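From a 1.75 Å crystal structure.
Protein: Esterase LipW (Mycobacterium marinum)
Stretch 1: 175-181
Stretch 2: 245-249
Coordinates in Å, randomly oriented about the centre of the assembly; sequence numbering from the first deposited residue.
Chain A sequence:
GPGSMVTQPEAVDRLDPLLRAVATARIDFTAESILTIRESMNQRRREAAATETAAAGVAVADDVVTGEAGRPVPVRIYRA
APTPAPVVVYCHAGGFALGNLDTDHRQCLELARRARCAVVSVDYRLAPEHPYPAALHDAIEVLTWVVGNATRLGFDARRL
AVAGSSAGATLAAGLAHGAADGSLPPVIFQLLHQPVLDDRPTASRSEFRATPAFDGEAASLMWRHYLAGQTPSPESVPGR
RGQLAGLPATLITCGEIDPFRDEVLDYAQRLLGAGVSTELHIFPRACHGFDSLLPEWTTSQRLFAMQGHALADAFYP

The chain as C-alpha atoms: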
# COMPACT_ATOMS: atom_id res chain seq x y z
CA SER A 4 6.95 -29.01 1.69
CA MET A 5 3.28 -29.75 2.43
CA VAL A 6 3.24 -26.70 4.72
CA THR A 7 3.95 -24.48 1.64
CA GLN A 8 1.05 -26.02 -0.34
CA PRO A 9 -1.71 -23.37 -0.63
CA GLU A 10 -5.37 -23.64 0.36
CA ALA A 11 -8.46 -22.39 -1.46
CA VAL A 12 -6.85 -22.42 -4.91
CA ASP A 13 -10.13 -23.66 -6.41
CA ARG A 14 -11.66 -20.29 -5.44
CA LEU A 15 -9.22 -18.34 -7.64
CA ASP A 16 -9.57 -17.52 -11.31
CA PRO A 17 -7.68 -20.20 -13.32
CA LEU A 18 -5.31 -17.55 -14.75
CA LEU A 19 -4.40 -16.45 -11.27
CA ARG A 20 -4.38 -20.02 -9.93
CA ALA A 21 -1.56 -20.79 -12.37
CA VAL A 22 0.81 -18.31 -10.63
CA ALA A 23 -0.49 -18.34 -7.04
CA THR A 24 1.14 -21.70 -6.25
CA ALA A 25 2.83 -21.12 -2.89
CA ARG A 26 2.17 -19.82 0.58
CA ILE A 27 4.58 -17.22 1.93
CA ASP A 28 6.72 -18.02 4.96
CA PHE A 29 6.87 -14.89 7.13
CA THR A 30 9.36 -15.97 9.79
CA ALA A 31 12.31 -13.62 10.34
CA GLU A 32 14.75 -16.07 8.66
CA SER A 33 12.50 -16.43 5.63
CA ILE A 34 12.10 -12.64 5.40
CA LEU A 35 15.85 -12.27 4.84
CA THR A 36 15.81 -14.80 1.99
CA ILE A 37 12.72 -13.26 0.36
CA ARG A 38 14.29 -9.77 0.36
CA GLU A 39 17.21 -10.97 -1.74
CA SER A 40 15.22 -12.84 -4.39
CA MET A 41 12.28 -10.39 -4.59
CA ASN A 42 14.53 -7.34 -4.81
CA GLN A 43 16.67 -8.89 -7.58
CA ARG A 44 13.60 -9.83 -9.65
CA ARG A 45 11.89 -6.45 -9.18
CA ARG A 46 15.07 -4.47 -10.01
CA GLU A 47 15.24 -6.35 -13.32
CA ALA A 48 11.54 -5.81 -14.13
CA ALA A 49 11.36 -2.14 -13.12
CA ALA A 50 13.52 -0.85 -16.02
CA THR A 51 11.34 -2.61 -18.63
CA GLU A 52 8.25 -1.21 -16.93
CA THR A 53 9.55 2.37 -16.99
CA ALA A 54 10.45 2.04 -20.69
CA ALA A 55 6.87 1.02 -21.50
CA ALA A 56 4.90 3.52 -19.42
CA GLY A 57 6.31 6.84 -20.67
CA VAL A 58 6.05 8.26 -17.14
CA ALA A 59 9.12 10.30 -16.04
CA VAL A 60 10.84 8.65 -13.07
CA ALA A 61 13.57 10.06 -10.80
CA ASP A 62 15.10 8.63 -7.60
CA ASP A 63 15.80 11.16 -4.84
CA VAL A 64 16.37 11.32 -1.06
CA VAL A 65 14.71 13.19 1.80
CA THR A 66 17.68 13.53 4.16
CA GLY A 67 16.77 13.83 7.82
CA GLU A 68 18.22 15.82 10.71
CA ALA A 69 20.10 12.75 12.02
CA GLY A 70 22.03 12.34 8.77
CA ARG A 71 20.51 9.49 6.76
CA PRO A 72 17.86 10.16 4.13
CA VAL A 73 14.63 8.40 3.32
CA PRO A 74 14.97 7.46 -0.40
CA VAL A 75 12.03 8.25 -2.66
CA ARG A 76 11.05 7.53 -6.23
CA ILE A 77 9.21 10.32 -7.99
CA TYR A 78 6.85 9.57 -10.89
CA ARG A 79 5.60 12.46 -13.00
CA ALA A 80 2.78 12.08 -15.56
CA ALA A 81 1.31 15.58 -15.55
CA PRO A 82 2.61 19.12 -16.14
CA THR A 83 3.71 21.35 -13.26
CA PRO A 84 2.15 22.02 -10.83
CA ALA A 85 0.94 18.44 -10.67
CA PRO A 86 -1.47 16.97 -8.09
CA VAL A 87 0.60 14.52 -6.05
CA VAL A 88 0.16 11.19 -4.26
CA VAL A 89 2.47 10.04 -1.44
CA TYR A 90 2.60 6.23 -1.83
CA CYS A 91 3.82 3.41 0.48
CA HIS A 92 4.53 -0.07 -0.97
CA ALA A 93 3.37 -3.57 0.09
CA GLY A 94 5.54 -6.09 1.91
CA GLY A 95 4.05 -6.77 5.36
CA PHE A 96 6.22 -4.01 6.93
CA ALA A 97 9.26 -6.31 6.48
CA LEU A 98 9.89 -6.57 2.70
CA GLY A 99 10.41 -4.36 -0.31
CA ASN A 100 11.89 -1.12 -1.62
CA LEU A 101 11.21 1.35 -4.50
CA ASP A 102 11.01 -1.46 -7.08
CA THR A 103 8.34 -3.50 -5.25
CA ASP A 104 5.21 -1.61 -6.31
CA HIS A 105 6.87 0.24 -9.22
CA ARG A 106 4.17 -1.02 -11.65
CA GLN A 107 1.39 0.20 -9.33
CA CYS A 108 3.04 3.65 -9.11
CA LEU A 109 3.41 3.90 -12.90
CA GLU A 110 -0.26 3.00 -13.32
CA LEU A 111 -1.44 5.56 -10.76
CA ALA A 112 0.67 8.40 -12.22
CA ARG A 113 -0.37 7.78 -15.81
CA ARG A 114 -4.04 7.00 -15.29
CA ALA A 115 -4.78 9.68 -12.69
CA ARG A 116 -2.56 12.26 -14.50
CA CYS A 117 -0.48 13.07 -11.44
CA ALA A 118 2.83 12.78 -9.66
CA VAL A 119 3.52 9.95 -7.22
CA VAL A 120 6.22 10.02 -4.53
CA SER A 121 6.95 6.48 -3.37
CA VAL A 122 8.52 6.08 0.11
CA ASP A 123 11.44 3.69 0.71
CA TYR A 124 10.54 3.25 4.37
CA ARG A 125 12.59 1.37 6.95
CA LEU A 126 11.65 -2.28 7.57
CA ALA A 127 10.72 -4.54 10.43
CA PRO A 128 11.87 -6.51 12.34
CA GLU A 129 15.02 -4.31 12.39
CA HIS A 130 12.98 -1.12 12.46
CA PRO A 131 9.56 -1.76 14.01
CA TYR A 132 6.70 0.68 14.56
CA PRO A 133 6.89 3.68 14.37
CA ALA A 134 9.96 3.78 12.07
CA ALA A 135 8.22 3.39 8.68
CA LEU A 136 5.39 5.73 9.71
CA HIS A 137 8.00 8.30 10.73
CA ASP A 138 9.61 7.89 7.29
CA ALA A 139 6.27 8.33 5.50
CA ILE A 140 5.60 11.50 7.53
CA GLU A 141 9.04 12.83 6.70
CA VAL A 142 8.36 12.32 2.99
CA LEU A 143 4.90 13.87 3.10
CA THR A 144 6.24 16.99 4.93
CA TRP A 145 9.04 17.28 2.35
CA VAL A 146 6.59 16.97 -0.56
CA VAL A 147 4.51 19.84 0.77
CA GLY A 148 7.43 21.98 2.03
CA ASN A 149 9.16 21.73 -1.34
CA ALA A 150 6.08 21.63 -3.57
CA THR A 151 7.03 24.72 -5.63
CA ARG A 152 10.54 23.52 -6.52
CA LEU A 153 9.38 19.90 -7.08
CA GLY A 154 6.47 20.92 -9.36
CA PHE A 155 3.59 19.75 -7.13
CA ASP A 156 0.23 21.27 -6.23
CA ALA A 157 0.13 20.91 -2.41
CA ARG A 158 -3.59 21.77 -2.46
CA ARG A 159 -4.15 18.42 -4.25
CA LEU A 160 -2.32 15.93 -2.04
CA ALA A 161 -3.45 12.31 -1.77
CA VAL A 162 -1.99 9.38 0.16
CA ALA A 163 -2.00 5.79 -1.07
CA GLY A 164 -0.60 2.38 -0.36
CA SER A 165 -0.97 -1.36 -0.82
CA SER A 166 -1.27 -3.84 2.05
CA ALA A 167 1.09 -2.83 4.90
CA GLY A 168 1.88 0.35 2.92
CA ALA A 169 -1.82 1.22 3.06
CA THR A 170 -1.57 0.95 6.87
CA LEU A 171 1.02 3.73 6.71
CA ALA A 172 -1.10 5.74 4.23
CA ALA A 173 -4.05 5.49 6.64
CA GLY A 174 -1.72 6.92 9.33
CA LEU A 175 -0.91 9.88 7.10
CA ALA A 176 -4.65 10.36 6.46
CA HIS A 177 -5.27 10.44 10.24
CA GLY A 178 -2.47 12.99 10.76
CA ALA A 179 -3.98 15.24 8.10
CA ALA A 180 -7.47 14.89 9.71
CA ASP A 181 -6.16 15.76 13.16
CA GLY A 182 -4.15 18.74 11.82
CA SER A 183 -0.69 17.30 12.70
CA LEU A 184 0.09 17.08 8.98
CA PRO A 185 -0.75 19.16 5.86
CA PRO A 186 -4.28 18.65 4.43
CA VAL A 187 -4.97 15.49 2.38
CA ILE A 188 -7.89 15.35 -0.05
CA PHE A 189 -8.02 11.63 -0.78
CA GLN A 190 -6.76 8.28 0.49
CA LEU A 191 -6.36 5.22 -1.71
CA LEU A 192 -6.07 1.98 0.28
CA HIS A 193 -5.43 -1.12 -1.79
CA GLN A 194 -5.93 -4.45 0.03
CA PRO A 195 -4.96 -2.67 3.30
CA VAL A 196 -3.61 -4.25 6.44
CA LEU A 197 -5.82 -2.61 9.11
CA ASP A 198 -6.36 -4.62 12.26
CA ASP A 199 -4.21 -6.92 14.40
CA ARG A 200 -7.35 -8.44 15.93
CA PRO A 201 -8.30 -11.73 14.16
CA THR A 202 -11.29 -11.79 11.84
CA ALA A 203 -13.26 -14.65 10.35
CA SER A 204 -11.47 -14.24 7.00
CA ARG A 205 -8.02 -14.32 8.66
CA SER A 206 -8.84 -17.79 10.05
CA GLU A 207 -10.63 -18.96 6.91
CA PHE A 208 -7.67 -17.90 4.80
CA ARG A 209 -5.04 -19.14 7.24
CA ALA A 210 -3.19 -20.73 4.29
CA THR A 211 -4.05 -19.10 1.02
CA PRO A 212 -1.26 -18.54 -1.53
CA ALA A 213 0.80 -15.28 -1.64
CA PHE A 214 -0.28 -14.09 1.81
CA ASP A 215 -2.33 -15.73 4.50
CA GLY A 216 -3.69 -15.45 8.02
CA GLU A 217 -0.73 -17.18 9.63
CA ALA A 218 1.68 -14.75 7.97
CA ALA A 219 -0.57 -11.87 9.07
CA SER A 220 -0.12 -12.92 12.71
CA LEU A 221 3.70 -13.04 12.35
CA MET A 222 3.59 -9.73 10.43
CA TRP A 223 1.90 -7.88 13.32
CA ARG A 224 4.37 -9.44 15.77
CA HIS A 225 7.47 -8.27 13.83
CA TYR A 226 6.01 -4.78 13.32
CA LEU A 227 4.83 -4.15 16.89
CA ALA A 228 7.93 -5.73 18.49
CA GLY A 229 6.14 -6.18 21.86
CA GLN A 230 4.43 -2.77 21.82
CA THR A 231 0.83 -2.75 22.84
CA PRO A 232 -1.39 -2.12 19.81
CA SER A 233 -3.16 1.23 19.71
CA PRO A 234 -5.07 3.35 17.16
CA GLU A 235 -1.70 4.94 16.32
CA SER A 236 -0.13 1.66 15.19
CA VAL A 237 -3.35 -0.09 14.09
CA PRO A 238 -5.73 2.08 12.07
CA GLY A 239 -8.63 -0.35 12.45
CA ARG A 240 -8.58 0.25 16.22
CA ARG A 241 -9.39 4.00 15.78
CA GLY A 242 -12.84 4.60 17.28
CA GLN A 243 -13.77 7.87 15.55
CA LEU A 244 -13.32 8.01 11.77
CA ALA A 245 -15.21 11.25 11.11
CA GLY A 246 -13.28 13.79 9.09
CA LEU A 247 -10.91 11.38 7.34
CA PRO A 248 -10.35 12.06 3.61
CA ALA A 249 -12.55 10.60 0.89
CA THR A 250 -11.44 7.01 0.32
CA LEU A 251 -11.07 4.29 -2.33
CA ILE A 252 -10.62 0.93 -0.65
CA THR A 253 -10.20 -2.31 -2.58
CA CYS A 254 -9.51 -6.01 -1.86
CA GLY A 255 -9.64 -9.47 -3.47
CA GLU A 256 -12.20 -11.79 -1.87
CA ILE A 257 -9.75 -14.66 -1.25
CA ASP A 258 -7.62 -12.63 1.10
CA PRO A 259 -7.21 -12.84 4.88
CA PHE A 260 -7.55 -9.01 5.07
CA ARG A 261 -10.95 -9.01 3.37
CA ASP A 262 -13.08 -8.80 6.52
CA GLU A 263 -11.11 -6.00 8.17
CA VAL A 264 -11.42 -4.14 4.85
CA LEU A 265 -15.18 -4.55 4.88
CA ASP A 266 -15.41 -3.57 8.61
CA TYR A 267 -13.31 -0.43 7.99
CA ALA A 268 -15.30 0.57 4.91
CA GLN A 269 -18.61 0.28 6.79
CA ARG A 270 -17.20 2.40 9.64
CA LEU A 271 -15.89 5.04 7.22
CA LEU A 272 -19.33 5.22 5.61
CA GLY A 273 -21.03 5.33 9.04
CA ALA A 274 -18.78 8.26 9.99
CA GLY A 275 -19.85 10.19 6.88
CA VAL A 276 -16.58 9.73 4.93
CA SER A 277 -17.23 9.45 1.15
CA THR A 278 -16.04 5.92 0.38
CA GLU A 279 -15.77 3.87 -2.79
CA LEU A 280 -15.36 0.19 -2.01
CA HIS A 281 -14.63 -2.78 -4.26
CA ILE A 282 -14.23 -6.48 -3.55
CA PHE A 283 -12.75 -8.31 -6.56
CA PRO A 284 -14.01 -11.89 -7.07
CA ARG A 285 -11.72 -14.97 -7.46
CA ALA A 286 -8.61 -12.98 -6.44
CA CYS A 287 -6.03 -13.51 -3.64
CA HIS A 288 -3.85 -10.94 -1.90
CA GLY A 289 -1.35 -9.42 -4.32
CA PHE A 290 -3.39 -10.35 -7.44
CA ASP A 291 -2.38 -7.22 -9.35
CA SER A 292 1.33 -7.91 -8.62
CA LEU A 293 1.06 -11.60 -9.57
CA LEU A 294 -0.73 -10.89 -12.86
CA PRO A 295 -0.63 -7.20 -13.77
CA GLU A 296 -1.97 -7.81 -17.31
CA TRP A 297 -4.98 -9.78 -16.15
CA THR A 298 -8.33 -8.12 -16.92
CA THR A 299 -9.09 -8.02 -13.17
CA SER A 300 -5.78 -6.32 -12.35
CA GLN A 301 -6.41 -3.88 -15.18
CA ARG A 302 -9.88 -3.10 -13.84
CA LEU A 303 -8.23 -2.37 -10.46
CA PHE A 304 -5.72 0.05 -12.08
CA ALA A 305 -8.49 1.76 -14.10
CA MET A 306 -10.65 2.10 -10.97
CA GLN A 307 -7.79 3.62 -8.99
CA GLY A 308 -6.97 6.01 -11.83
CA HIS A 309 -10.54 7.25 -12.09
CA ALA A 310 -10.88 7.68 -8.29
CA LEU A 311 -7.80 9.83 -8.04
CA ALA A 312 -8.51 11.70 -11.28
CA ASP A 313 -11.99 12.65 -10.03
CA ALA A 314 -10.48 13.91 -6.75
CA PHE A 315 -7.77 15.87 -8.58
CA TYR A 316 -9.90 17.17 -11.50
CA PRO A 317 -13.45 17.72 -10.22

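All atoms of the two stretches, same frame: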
# COMPACT_ATOMS: atom_id res chain seq x y z
N LEU A 175 -1.04 8.55 7.66
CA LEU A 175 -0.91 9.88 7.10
C LEU A 175 -2.29 10.54 7.01
O LEU A 175 -2.44 11.71 7.36
CB LEU A 175 -0.26 9.85 5.71
CG LEU A 175 1.15 9.23 5.63
CD1 LEU A 175 1.65 9.30 4.20
CD2 LEU A 175 2.12 10.01 6.57
N ALA A 176 -3.29 9.80 6.53
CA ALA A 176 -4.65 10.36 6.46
C ALA A 176 -5.15 10.83 7.84
O ALA A 176 -5.81 11.88 7.93
CB ALA A 176 -5.62 9.34 5.88
N HIS A 177 -4.86 10.05 8.88
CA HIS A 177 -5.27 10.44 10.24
C HIS A 177 -4.55 11.70 10.71
O HIS A 177 -5.18 12.58 11.30
CB HIS A 177 -5.04 9.34 11.28
CG HIS A 177 -5.00 9.86 12.68
ND1 HIS A 177 -6.11 10.40 13.30
CD2 HIS A 177 -3.98 9.97 13.57
CE1 HIS A 177 -5.77 10.81 14.52
NE2 HIS A 177 -4.49 10.55 14.71
N GLY A 178 -3.24 11.78 10.45
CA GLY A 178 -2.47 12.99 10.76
C GLY A 178 -2.99 14.24 10.06
O GLY A 178 -3.07 15.31 10.68
N ALA A 179 -3.36 14.12 8.79
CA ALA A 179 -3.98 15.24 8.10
C ALA A 179 -5.32 15.61 8.76
O ALA A 179 -5.58 16.82 8.96
CB ALA A 179 -4.17 14.93 6.59
N ALA A 180 -6.15 14.61 9.08
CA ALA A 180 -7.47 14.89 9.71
C ALA A 180 -7.35 15.56 11.06
O ALA A 180 -8.16 16.44 11.39
CB ALA A 180 -8.32 13.60 9.83
N ASP A 181 -6.34 15.18 11.84
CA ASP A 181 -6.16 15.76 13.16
C ASP A 181 -5.33 17.05 13.17
O ASP A 181 -5.15 17.65 14.23
CB ASP A 181 -5.65 14.72 14.17
CG ASP A 181 -4.16 14.52 14.13
OD1 ASP A 181 -3.46 15.23 13.37
OD2 ASP A 181 -3.66 13.65 14.87
N ALA A 245 -14.66 10.05 11.75
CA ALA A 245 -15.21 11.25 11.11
C ALA A 245 -14.10 12.19 10.71
O ALA A 245 -13.12 12.38 11.45
CB ALA A 245 -16.22 11.96 12.01
N GLY A 246 -14.24 12.79 9.53
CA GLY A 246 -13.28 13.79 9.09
C GLY A 246 -12.08 13.27 8.31
O GLY A 246 -11.27 14.08 7.81
N LEU A 247 -11.94 11.95 8.22
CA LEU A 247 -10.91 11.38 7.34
C LEU A 247 -11.22 11.71 5.87
O LEU A 247 -12.38 11.96 5.52
CB LEU A 247 -10.80 9.87 7.55
CG LEU A 247 -10.26 9.48 8.93
CD1 LEU A 247 -10.30 7.96 9.11
CD2 LEU A 247 -8.80 9.99 9.15
N PRO A 248 -10.17 11.74 5.02
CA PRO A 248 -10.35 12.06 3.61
C PRO A 248 -11.19 11.02 2.88
O PRO A 248 -11.18 9.83 3.27
CB PRO A 248 -8.93 12.07 3.02
CG PRO A 248 -8.01 11.73 4.13
CD PRO A 248 -8.76 11.49 5.38
N ALA A 249 -11.91 11.48 1.86
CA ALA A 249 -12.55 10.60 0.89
C ALA A 249 -11.62 9.44 0.51
O ALA A 249 -10.40 9.61 0.39
CB ALA A 249 -12.94 11.38 -0.32

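A small van der Waals contact, largely apolar and without a hydrogen bond between the stretches, packs one side of a helix that begins before stretch 1 against an irregular segment (245-249) and buries 196 Å² summed over both. Leu 247 is its centre. The CA-to-CB bond of this leucine points sideways, but with chi1 m and chi2 t the end of the side chain comes nearer the helix. Leu 247 CD2 lies 3.7 Å from each of Ala 176 O, His 177 CA and Ala 180 CB, so it touches both backbone and side-chain atoms of the helix. Ala 176 and Ala 180, four residues apart, both direct CA-to-CB toward the loop. Their single methyl groups keep this side of the helix low, which lets the loop come close; the CA atoms of Ala 180 and Leu 247 are 5.5 Å apart. Ala 176 O, although touched by the leucine methyl, is already engaged within the helix, accepting a hydrogen bond from Ala 180 N at 3.0 Å. Next to the leucine, the CA-to-CB bond of Pro 248 points toward the helix, and Pro 248 CG lies 3.8 Å from Ala 176 CB; both residues are buried. At the more exposed end, Ala 180 CB meets Gly 246 O at 3.6 Å. Gly 246 suits its place for a backbone reason: at phi/psi of 90/-6, a CB would be jammed against the carbonyl O of the preceding residue. His 177 contributes mainly through its backbone; its CA-to-CB bond points away from the loop, and His 177 CB stays 4.4 Å from Leu 247 CD2. Leu 175 and Asp 181 have side chains out of reach of the loop. Of the three alanines, Ala 176 and Ala 180 make the contact; Ala 179, though its CA-to-CB bond points toward the loop, stays too far to touch it.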